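Local coordinates for protein Cel44C (Paenibacillus polymyxa, PDB 2YIH) that hydrolyses xyloglucan and probably other beta-1,4-glucans through its family 44 glycoside hydrolase module, one part of a longer secreted multidomain enzyme, at residues A[38-43]-A[403-408]. The protein carries 8 engineered substitutions. Sequence-based numbering, arbitrary orientation.
Sequences ENMAAR and AAYKLY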
loop_
_atom_site.group_PDB
_atom_site.type_symbol
_atom_site.label_atom_id
_atom_site.label_comp_id
_atom_site.label_asym_id
_atom_site.label_seq_id
_atom_site.Cartn_x
_atom_site.Cartn_y
_atom_site.Cartn_z
ATOM N N GLU A 38 -4.486 7.658 13.375
ATOM C CA GLU A 38 -4.491 8.089 11.979
ATOM C C GLU A 38 -5.836 7.792 11.322
ATOM O O GLU A 38 -6.042 8.179 10.174
ATOM C CB GLU A 38 -3.394 7.331 11.211
ATOM C CG GLU A 38 -1.921 7.725 11.546
ATOM C CD GLU A 38 -1.388 7.049 12.776
ATOM O OE1 GLU A 38 -2.000 6.068 13.269
ATOM O OE2 GLU A 38 -0.368 7.522 13.268
ATOM N N ASN A 39 -6.690 7.011 11.993
ATOM C CA ASN A 39 -8.010 6.624 11.427
ATOM C C ASN A 39 -7.871 5.964 10.039
ATOM O O ASN A 39 -8.438 6.415 9.034
ATOM C CB ASN A 39 -8.918 7.861 11.371
ATOM C CG ASN A 39 -10.354 7.522 10.959
ATOM O OD1 ASN A 39 -10.846 6.415 11.235
ATOM N ND2 ASN A 39 -11.013 8.458 10.274
ATOM N N MET A 40 -6.979 4.978 9.979
ATOM C CA MET A 40 -6.766 4.166 8.783
ATOM C C MET A 40 -8.064 3.441 8.411
ATOM O O MET A 40 -8.865 3.139 9.281
ATOM C CB MET A 40 -5.683 3.105 9.080
ATOM C CG MET A 40 -4.305 3.730 9.327
ATOM S SD MET A 40 -3.548 4.350 7.799
ATOM C CE MET A 40 -2.045 5.034 8.517
ATOM N N ALA A 41 -8.206 3.097 7.132
ATOM C CA ALA A 41 -9.320 2.267 6.647
ATOM C C ALA A 41 -8.875 0.881 6.190
ATOM O O ALA A 41 -9.708 0.010 5.899
ATOM C CB ALA A 41 -10.128 3.022 5.471
ATOM N N ALA A 42 -7.565 0.665 6.120
ATOM C CA ALA A 42 -7.069 -0.628 5.623
ATOM C C ALA A 42 -5.778 -1.013 6.338
ATOM O O ALA A 42 -4.912 -0.184 6.536
ATOM C CB ALA A 42 -6.824 -0.572 4.085
ATOM N N ARG A 43 -5.664 -2.284 6.705
ATOM C CA ARG A 43 -4.445 -2.804 7.344
ATOM C C ARG A 43 -3.977 -4.036 6.595
ATOM O O ARG A 43 -4.808 -4.859 6.195
ATOM C CB ARG A 43 -4.742 -3.131 8.829
ATOM C CG ARG A 43 -5.065 -1.841 9.607
ATOM C CD ARG A 43 -5.484 -2.116 11.066
ATOM N NE ARG A 43 -4.391 -2.651 11.893
ATOM C CZ ARG A 43 -4.400 -3.858 12.448
ATOM N NH1 ARG A 43 -5.352 -4.736 12.139
ATOM N NH2 ARG A 43 -3.437 -4.207 13.278
ATOM N N ALA A 403 1.552 12.487 10.529
ATOM C CA ALA A 403 0.923 13.811 10.297
ATOM C C ALA A 403 0.139 13.876 8.983
ATOM O O ALA A 403 -0.993 14.327 8.956
ATOM C CB ALA A 403 1.982 14.962 10.312
ATOM N N ALA A 404 0.723 13.331 7.926
ATOM C CA ALA A 404 0.066 13.331 6.603
ATOM C C ALA A 404 -1.237 12.550 6.662
ATOM O O ALA A 404 -2.267 13.033 6.154
ATOM C CB ALA A 404 1.005 12.756 5.521
ATOM N N TYR A 405 -1.216 11.354 7.264
ATOM C CA TYR A 405 -2.476 10.600 7.391
ATOM C C TYR A 405 -3.501 11.377 8.209
ATOM O O TYR A 405 -4.672 11.413 7.854
ATOM C CB TYR A 405 -2.289 9.191 8.000
ATOM C CG TYR A 405 -1.705 8.212 7.001
ATOM C CD1 TYR A 405 -2.523 7.577 6.045
ATOM C CD2 TYR A 405 -0.337 7.950 6.995
ATOM C CE1 TYR A 405 -1.969 6.703 5.084
ATOM C CE2 TYR A 405 0.223 7.064 6.064
ATOM C CZ TYR A 405 -0.607 6.455 5.106
ATOM O OH TYR A 405 -0.076 5.648 4.130
ATOM N N LYS A 406 -3.070 11.915 9.341
ATOM C CA LYS A 406 -4.006 12.626 10.218
ATOM C C LYS A 406 -4.561 13.849 9.493
ATOM O O LYS A 406 -5.716 14.184 9.687
ATOM C CB LYS A 406 -3.328 13.033 11.536
ATOM C CG LYS A 406 -3.075 11.801 12.389
ATOM C CD LYS A 406 -2.056 12.025 13.527
ATOM C CE LYS A 406 -2.599 12.985 14.558
ATOM N NZ LYS A 406 -1.499 13.457 15.474
ATOM N N LEU A 407 -3.758 14.507 8.657
ATOM C CA LEU A 407 -4.285 15.670 7.934
ATOM C C LEU A 407 -5.482 15.290 7.039
ATOM O O LEU A 407 -6.456 16.084 6.902
ATOM C CB LEU A 407 -3.187 16.408 7.149
ATOM C CG LEU A 407 -3.608 17.790 6.626
ATOM C CD1 LEU A 407 -3.687 18.780 7.766
ATOM C CD2 LEU A 407 -2.576 18.275 5.590
ATOM N N TYR A 408 -5.431 14.080 6.466
ATOM C CA TYR A 408 -6.551 13.557 5.664
ATOM C C TYR A 408 -7.672 12.913 6.486
ATOM O O TYR A 408 -8.835 12.918 6.044
ATOM C CB TYR A 408 -6.038 12.511 4.641
ATOM C CG TYR A 408 -5.485 13.146 3.381
ATOM C CD1 TYR A 408 -4.214 13.706 3.360
ATOM C CD2 TYR A 408 -6.284 13.292 2.250
ATOM C CE1 TYR A 408 -3.721 14.322 2.243
ATOM C CE2 TYR A 408 -5.775 13.894 1.081
ATOM C CZ TYR A 408 -4.521 14.436 1.100
ATOM O OH TYR A 408 -3.979 15.040 -0.028
#
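The terminal methyl of Met40 sits almost exactly over the middle of the Tyr405 ring, CE lying 3.5 Å from the ring centroid and only 10° off the ring normal, a CH-pi contact. The sulfur follows over the same face but farther from the centre, SD being 3.8 Å from Tyr405 CD1, which adds a Met-aromatic component. A bend in the thioether chain at chi2 (-73°), continued by an extended chi3, sets the methyl over the ring, the two side chains crossing at about a right angle. Beside this pair, the aliphatic part of Glu38 rests on the root of the tyrosine, with CG 3.9 Å from Tyr405 CB, and one helical position on, Lys406 CG reaches to 4.0 Å from Glu38 CA. The contact joins two parts of a (beta/alpha)8 barrel: the loop entering the second barrel strand, 42-45, and helix 399-409, which follows the eighth strand, 387-390, in the chain. Tyr405 is also touched by Met373 and Leu377 of helix 367-382, so the tyrosine side chain meets both the loop and that helix. With the tyrosine shortened to an alanine, the Met40 methyl would probably lose its aromatic platform and a gap would be likely to open between loop and helix. The Glu38 carboxylate stands nearly perpendicular to the Tyr405 ring plane, 88° apart, and takes hydrogen bonds from the backbone N of Gly36 and Ala35, with Ser402 OG as a further partner of OE2. Its OE2 remains 6.4 Å from Lys406 NZ, whose long, weak ion pair is instead with Asp37.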